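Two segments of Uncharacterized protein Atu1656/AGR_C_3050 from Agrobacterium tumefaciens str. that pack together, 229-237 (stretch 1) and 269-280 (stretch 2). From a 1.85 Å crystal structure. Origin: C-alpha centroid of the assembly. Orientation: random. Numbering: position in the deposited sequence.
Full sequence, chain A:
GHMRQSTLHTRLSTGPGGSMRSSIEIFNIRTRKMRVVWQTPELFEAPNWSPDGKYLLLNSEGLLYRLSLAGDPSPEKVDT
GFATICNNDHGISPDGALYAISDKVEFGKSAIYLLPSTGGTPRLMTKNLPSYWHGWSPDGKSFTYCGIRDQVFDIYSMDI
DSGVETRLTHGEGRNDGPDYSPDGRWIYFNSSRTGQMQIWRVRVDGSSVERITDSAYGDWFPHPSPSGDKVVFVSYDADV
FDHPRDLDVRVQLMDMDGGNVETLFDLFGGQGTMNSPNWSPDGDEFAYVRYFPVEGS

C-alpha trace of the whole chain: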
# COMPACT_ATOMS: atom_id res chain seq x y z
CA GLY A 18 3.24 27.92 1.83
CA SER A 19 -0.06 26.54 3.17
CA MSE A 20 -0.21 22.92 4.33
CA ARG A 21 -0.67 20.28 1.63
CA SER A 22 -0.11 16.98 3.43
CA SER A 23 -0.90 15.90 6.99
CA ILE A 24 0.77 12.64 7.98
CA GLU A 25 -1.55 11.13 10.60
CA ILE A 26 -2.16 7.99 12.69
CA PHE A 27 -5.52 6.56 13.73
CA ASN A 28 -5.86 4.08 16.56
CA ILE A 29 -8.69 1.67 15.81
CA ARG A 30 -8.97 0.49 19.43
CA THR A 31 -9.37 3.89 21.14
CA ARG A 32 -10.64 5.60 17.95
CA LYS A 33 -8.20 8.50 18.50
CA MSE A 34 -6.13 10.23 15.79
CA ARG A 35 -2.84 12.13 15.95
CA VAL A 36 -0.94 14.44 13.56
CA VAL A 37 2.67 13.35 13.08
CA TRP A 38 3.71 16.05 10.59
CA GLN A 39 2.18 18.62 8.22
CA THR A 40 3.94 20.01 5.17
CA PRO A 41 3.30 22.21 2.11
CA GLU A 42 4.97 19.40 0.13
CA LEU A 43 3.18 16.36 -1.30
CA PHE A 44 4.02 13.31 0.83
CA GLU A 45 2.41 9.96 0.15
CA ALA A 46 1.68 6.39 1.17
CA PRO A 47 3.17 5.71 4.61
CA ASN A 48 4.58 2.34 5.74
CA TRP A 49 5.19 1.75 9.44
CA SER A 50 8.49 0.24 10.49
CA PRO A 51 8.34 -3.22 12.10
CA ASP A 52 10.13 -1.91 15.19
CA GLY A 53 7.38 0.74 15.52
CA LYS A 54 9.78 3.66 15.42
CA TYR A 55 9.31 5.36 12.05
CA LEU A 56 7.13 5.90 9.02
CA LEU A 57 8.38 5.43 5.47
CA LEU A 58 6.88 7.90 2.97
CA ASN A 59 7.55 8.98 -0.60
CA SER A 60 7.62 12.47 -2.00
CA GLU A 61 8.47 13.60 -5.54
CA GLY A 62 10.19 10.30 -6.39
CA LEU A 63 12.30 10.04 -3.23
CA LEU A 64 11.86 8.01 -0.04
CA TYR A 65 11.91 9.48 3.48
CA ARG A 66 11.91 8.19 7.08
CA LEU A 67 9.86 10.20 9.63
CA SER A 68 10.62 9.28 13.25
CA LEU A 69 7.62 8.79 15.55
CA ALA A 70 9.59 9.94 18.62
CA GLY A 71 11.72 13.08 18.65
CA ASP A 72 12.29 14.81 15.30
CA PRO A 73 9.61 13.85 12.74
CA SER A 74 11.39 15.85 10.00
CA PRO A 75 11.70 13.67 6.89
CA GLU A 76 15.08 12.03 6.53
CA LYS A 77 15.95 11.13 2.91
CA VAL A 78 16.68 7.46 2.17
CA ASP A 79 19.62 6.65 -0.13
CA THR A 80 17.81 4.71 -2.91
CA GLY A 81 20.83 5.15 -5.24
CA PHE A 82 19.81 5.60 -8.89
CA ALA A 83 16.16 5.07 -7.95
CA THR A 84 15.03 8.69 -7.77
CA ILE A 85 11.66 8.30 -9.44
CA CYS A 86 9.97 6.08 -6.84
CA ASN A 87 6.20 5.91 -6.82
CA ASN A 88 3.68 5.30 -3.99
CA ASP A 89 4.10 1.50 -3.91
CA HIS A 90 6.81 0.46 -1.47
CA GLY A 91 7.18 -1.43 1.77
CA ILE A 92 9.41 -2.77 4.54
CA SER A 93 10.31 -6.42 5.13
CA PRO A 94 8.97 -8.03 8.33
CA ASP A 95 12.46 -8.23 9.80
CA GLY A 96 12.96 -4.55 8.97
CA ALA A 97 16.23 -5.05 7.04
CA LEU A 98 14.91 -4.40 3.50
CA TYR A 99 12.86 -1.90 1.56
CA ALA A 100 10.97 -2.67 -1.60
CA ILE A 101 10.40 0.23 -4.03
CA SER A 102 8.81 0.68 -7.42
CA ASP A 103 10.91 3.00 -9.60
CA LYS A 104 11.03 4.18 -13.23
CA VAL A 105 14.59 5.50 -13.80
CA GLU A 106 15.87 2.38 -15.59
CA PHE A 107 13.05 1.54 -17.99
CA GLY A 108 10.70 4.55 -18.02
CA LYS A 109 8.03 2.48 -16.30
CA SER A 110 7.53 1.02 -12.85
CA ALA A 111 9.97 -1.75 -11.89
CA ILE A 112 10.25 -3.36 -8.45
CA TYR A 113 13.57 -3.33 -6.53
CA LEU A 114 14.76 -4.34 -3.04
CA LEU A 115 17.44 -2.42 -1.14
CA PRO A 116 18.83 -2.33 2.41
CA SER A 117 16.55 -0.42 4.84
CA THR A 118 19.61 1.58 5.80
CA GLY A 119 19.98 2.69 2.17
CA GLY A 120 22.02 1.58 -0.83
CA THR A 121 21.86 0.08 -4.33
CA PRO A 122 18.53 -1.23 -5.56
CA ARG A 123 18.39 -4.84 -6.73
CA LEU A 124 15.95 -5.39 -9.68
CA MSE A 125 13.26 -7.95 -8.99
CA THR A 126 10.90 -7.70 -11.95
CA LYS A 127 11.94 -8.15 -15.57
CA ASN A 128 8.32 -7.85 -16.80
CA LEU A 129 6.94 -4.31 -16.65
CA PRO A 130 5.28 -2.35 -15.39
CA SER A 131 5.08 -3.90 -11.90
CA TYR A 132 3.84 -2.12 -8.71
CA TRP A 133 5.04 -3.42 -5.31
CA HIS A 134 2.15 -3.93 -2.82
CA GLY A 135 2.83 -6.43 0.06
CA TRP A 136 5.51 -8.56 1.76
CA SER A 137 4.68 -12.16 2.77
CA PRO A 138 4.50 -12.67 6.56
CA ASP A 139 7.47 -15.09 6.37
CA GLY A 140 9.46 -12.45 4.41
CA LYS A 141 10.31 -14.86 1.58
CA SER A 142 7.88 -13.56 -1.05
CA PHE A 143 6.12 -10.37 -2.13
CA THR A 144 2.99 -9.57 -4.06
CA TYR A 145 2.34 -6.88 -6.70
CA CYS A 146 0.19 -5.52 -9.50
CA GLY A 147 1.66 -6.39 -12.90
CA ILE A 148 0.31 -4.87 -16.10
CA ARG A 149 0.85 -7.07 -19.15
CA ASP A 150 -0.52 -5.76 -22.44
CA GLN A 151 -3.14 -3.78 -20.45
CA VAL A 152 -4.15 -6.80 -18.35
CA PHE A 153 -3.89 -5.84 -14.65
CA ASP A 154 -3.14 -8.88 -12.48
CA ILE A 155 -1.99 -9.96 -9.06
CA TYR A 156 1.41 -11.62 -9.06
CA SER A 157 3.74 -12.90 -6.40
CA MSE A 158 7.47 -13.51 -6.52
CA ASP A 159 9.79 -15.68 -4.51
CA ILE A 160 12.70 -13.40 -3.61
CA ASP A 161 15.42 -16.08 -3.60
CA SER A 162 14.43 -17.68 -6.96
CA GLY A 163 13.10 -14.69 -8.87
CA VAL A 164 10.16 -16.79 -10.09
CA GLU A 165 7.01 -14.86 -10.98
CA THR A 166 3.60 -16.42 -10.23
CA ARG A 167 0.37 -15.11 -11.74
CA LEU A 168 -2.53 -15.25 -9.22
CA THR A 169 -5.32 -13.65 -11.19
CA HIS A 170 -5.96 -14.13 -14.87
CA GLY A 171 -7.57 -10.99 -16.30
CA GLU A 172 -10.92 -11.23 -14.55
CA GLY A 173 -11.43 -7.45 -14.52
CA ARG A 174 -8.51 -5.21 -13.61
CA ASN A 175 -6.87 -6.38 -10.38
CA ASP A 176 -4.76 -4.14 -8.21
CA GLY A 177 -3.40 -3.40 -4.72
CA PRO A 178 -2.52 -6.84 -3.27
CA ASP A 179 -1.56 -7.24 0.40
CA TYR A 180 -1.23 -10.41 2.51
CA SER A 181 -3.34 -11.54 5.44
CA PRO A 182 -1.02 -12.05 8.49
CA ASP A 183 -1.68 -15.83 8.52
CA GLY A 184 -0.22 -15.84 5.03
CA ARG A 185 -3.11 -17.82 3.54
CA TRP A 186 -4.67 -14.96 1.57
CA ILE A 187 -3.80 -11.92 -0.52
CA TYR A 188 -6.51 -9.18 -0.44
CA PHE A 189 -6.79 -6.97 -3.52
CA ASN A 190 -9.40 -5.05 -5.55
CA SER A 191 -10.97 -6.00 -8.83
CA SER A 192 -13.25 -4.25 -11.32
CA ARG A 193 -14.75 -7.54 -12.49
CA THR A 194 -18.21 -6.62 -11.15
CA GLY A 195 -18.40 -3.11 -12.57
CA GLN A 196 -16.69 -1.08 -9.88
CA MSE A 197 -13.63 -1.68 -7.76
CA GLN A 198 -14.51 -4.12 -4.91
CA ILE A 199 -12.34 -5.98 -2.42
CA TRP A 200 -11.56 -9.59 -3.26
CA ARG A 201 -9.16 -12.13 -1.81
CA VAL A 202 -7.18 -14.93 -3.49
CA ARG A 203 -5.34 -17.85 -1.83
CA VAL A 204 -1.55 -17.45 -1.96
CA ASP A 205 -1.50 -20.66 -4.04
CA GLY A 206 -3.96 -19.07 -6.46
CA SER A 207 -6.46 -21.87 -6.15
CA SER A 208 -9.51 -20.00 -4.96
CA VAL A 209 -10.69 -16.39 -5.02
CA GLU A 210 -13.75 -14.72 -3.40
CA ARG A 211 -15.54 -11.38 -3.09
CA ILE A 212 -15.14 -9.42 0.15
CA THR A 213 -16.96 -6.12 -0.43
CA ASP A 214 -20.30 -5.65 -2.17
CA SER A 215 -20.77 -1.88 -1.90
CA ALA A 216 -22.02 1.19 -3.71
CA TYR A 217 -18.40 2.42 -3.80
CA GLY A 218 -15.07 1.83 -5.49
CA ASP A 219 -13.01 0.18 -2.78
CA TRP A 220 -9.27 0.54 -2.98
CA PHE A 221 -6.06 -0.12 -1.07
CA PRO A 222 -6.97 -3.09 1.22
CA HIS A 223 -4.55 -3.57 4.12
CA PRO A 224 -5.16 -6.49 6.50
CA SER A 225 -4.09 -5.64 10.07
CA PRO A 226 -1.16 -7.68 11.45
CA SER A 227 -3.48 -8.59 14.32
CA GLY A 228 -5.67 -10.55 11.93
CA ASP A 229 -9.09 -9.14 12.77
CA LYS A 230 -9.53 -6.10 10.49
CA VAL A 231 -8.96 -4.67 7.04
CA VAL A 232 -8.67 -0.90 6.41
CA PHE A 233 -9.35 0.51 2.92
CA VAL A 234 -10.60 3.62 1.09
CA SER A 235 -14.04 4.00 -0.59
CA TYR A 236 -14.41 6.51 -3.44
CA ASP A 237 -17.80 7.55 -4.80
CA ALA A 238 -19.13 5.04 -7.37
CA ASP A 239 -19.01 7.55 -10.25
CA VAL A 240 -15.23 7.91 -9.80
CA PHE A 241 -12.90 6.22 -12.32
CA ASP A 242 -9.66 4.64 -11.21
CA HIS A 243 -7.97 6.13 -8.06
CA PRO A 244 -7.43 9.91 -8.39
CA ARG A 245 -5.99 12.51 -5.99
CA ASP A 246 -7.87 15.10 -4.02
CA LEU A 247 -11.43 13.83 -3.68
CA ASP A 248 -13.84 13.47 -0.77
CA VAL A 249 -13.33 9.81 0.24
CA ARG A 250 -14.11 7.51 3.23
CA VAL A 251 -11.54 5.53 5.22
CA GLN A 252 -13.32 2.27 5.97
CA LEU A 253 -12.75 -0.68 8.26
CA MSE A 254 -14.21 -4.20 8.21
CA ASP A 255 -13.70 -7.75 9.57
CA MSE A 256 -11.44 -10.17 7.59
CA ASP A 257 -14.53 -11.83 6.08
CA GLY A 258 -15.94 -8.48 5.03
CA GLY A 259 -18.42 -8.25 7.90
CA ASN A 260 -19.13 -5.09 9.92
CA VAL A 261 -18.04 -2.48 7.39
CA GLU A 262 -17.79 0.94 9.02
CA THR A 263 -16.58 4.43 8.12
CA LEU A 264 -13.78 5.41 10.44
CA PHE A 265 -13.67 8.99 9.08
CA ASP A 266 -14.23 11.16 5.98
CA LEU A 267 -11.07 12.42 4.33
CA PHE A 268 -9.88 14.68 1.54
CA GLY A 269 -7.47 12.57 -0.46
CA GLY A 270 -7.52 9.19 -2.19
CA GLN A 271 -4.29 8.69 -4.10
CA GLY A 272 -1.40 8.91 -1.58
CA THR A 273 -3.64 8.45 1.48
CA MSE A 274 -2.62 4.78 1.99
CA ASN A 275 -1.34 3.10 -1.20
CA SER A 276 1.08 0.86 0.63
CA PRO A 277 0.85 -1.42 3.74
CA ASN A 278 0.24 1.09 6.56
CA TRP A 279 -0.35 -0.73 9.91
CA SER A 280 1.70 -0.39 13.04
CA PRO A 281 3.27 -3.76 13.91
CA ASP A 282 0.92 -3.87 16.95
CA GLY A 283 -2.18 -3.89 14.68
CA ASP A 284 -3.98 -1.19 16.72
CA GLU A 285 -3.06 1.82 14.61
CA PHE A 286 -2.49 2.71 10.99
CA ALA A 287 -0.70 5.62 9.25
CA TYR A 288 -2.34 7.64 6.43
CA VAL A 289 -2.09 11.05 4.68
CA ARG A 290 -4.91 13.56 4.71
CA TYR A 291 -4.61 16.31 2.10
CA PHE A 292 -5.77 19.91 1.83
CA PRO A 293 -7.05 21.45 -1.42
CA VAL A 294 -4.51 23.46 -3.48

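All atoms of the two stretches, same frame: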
# COMPACT_ATOMS: atom_id res chain seq x y z
N ASP A 229 -7.64 -9.29 12.55
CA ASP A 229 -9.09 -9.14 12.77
C ASP A 229 -9.77 -8.13 11.81
O ASP A 229 -10.99 -8.15 11.66
CB ASP A 229 -9.43 -8.78 14.24
CG ASP A 229 -8.77 -7.47 14.72
OD1 ASP A 229 -7.67 -7.13 14.25
OD2 ASP A 229 -9.38 -6.78 15.59
N LYS A 230 -8.98 -7.26 11.20
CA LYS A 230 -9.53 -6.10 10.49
C LYS A 230 -8.78 -5.81 9.20
O LYS A 230 -7.58 -6.11 9.05
CB LYS A 230 -9.46 -4.83 11.38
CG LYS A 230 -10.34 -4.81 12.64
CD LYS A 230 -11.82 -4.78 12.29
CE LYS A 230 -12.68 -4.66 13.56
NZ LYS A 230 -14.14 -4.93 13.31
N VAL A 231 -9.51 -5.20 8.27
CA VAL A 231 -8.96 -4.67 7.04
C VAL A 231 -9.38 -3.20 6.94
O VAL A 231 -10.58 -2.88 7.04
CB VAL A 231 -9.55 -5.44 5.80
CG1 VAL A 231 -9.14 -4.78 4.47
CG2 VAL A 231 -9.13 -6.94 5.85
N VAL A 232 -8.40 -2.32 6.68
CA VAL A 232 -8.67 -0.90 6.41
C VAL A 232 -8.57 -0.67 4.89
O VAL A 232 -7.80 -1.35 4.19
CB VAL A 232 -7.66 0.03 7.22
CG1 VAL A 232 -6.26 -0.11 6.70
CG2 VAL A 232 -8.09 1.50 7.19
N PHE A 233 -9.33 0.27 4.36
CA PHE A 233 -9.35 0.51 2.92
C PHE A 233 -10.03 1.85 2.69
O PHE A 233 -10.53 2.46 3.63
CB PHE A 233 -10.02 -0.65 2.14
CG PHE A 233 -11.50 -0.84 2.43
CD1 PHE A 233 -11.91 -1.55 3.54
CD2 PHE A 233 -12.47 -0.37 1.55
CE1 PHE A 233 -13.28 -1.75 3.80
CE2 PHE A 233 -13.85 -0.54 1.82
CZ PHE A 233 -14.23 -1.22 2.93
N VAL A 234 -9.96 2.35 1.45
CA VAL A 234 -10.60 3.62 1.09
C VAL A 234 -11.77 3.34 0.15
O VAL A 234 -11.64 2.54 -0.76
CB VAL A 234 -9.62 4.52 0.36
CG1 VAL A 234 -10.31 5.77 -0.20
CG2 VAL A 234 -8.46 4.94 1.29
N SER A 235 -12.89 4.05 0.33
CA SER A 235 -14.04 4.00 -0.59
C SER A 235 -14.22 5.34 -1.31
O SER A 235 -14.43 6.37 -0.66
CB SER A 235 -15.34 3.70 0.18
OG SER A 235 -15.43 2.31 0.49
N TYR A 236 -14.12 5.33 -2.64
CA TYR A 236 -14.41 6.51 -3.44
C TYR A 236 -15.89 6.47 -3.79
O TYR A 236 -16.49 5.41 -3.73
CB TYR A 236 -13.69 6.42 -4.75
CG TYR A 236 -12.20 6.69 -4.74
CD1 TYR A 236 -11.70 7.97 -4.98
CD2 TYR A 236 -11.32 5.66 -4.55
CE1 TYR A 236 -10.31 8.21 -5.02
CE2 TYR A 236 -9.93 5.90 -4.58
CZ TYR A 236 -9.45 7.19 -4.83
OH TYR A 236 -8.06 7.44 -4.89
N ASP A 237 -16.47 7.60 -4.19
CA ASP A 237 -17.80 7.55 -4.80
C ASP A 237 -17.78 6.62 -6.04
O ASP A 237 -16.74 6.43 -6.68
CB ASP A 237 -18.33 8.94 -5.16
CG ASP A 237 -18.50 9.86 -3.94
OD1 ASP A 237 -18.47 9.38 -2.77
OD2 ASP A 237 -18.65 11.08 -4.16
N GLY A 269 -8.63 13.32 0.01
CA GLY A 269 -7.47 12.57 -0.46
C GLY A 269 -7.87 11.49 -1.47
O GLY A 269 -8.62 11.75 -2.41
N GLY A 270 -7.38 10.28 -1.23
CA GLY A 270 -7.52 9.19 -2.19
C GLY A 270 -6.12 8.74 -2.54
O GLY A 270 -5.47 8.07 -1.73
N GLN A 271 -5.66 9.09 -3.73
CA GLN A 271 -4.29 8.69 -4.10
C GLN A 271 -3.32 9.29 -3.08
O GLN A 271 -3.40 10.49 -2.78
CB GLN A 271 -3.98 9.17 -5.52
CG GLN A 271 -2.50 8.98 -5.94
CD GLN A 271 -2.16 7.52 -6.18
OE1 GLN A 271 -2.94 6.63 -5.85
NE2 GLN A 271 -1.01 7.26 -6.79
N GLY A 272 -2.39 8.48 -2.58
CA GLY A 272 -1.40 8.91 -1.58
C GLY A 272 -1.82 8.65 -0.13
O GLY A 272 -0.96 8.49 0.76
N THR A 273 -3.12 8.62 0.12
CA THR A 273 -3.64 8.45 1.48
C THR A 273 -3.06 7.17 2.13
O THR A 273 -2.55 7.22 3.26
CB THR A 273 -5.21 8.47 1.48
OG1 THR A 273 -5.63 9.79 1.14
CG2 THR A 273 -5.80 8.13 2.85
N MSE A 274 -3.12 6.04 1.42
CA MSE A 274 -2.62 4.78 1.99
C MSE A 274 -2.30 3.74 0.91
O MSE A 274 -2.75 2.59 1.01
CB MSE A 274 -3.60 4.18 3.04
CG MSE A 274 -4.93 3.80 2.50
SE MSE A 274 -6.10 2.99 3.86
CE MSE A 274 -6.08 4.51 5.14
N ASN A 275 -1.51 4.10 -0.12
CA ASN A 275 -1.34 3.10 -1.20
C ASN A 275 -0.71 1.82 -0.71
O ASN A 275 -1.04 0.72 -1.20
CB ASN A 275 -0.50 3.63 -2.37
CG ASN A 275 -1.13 4.80 -3.02
OD1 ASN A 275 -1.04 5.91 -2.50
ND2 ASN A 275 -1.79 4.57 -4.15
N SER A 276 0.22 1.96 0.22
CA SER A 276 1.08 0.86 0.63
C SER A 276 0.73 0.36 2.05
O SER A 276 0.03 1.07 2.80
CB SER A 276 2.53 1.31 0.57
OG SER A 276 2.94 1.42 -0.78
N PRO A 277 1.20 -0.85 2.43
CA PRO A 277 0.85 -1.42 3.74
C PRO A 277 1.14 -0.45 4.88
O PRO A 277 2.29 -0.02 5.05
CB PRO A 277 1.69 -2.68 3.83
CG PRO A 277 1.97 -3.09 2.42
CD PRO A 277 2.04 -1.78 1.63
N ASN A 278 0.09 -0.05 5.61
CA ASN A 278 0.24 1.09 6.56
C ASN A 278 0.05 0.84 8.09
O ASN A 278 -0.08 1.79 8.87
CB ASN A 278 -0.70 2.18 6.12
CG ASN A 278 -2.13 1.72 6.10
OD1 ASN A 278 -2.40 0.53 5.94
ND2 ASN A 278 -3.05 2.65 6.30
N TRP A 279 0.01 -0.43 8.52
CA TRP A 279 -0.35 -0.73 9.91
C TRP A 279 0.89 -0.68 10.75
O TRP A 279 1.99 -1.12 10.32
CB TRP A 279 -0.96 -2.15 10.02
CG TRP A 279 -2.39 -2.25 9.53
CD1 TRP A 279 -2.82 -2.60 8.29
CD2 TRP A 279 -3.56 -1.97 10.30
NE1 TRP A 279 -4.21 -2.57 8.24
CE2 TRP A 279 -4.68 -2.21 9.48
CE3 TRP A 279 -3.77 -1.58 11.63
CZ2 TRP A 279 -5.99 -2.01 9.94
CZ3 TRP A 279 -5.07 -1.40 12.09
CH2 TRP A 279 -6.15 -1.61 11.25
N SER A 280 0.73 -0.16 11.96
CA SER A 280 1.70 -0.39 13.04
C SER A 280 1.87 -1.90 13.25
O SER A 280 0.92 -2.68 13.04
CB SER A 280 1.13 0.22 14.33
OG SER A 280 1.92 -0.17 15.42

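This is a small, essentially apolar contact in which alternate residues of a strand lay their side chains against an irregular loop, with no hydrogen bond passing between the two stretches. About 415 Å² of surface is buried, both sides summed, and most of it belongs to a few residues.

The alternation of the strand sets the pattern. Val232 and Val234 direct their CA-to-CB bonds toward the loop, whereas those of Val231 and Phe233 point away. Valine suits such positions: its branched CB is compatible with extended backbone angles, and its two methyl groups give a compact apolar surface. CG1 of Val232 lies 3.6 Å from NE1 of Trp279 and 3.8 Å from its CZ2, and both CG1 and CG2 of Val232 lie 4.2 Å from SE of Met274, the selenomethionine. The indole is large enough to reach the valine from the loop, and its NE1 is hydrogen-bonded elsewhere in the structure, so packing beside a methyl group leaves that polar atom satisfied. Asn278 is less fortunate: its OD1 sits 4.0 Å from CG1 of Val232 and has no partner in the model, though its ND2 is bonded elsewhere.

Met274 bridges the two valines. With chi angles p, t and p, its long unbranched side chain places SE within 4.2 Å of CG2 of Val232 and 4.0 Å from CG2 of Val234, with CG of Met274 3.9 Å from that same Val234 CG2. The SE atom also lies 4.2 Å from CA of Phe233, so the selenomethionine touches the strand backbone as well, even though the phenylalanine side chain points away.

Farther along, Tyr236 makes a different kind of approach. Its CA-to-CB bond points sideways, but the ring extends far enough to bring OH 3.3 Å from CA of Gly270. Glycine fits here for two reasons: an ideal CB on Gly270 would lie 2.6 Å from OH of Tyr236, a clash, and the phi/psi of 121/-105 would jam it against the preceding carbonyl oxygen. Although OH of Tyr236 is also 3.1 Å from N of Gln271, the angle is too poor for a hydrogen bond; the hydroxyl is bonded elsewhere.

The loop, lacking regular secondary structure, is braced from within. Thr273 N donates to Gly270 O at 3.0 Å, and Gly270 N donates to Thr273 OG1, also at 3.0 Å, closing a tight turn. Asn275 adds two links, its ND2 donating to OE1 of Gln271 at 2.9 Å and its OD1 accepting from N of Gly272 at 2.9 Å. These bonds brace the loop from Gly270 to Asn275, while Met274 faces the valines.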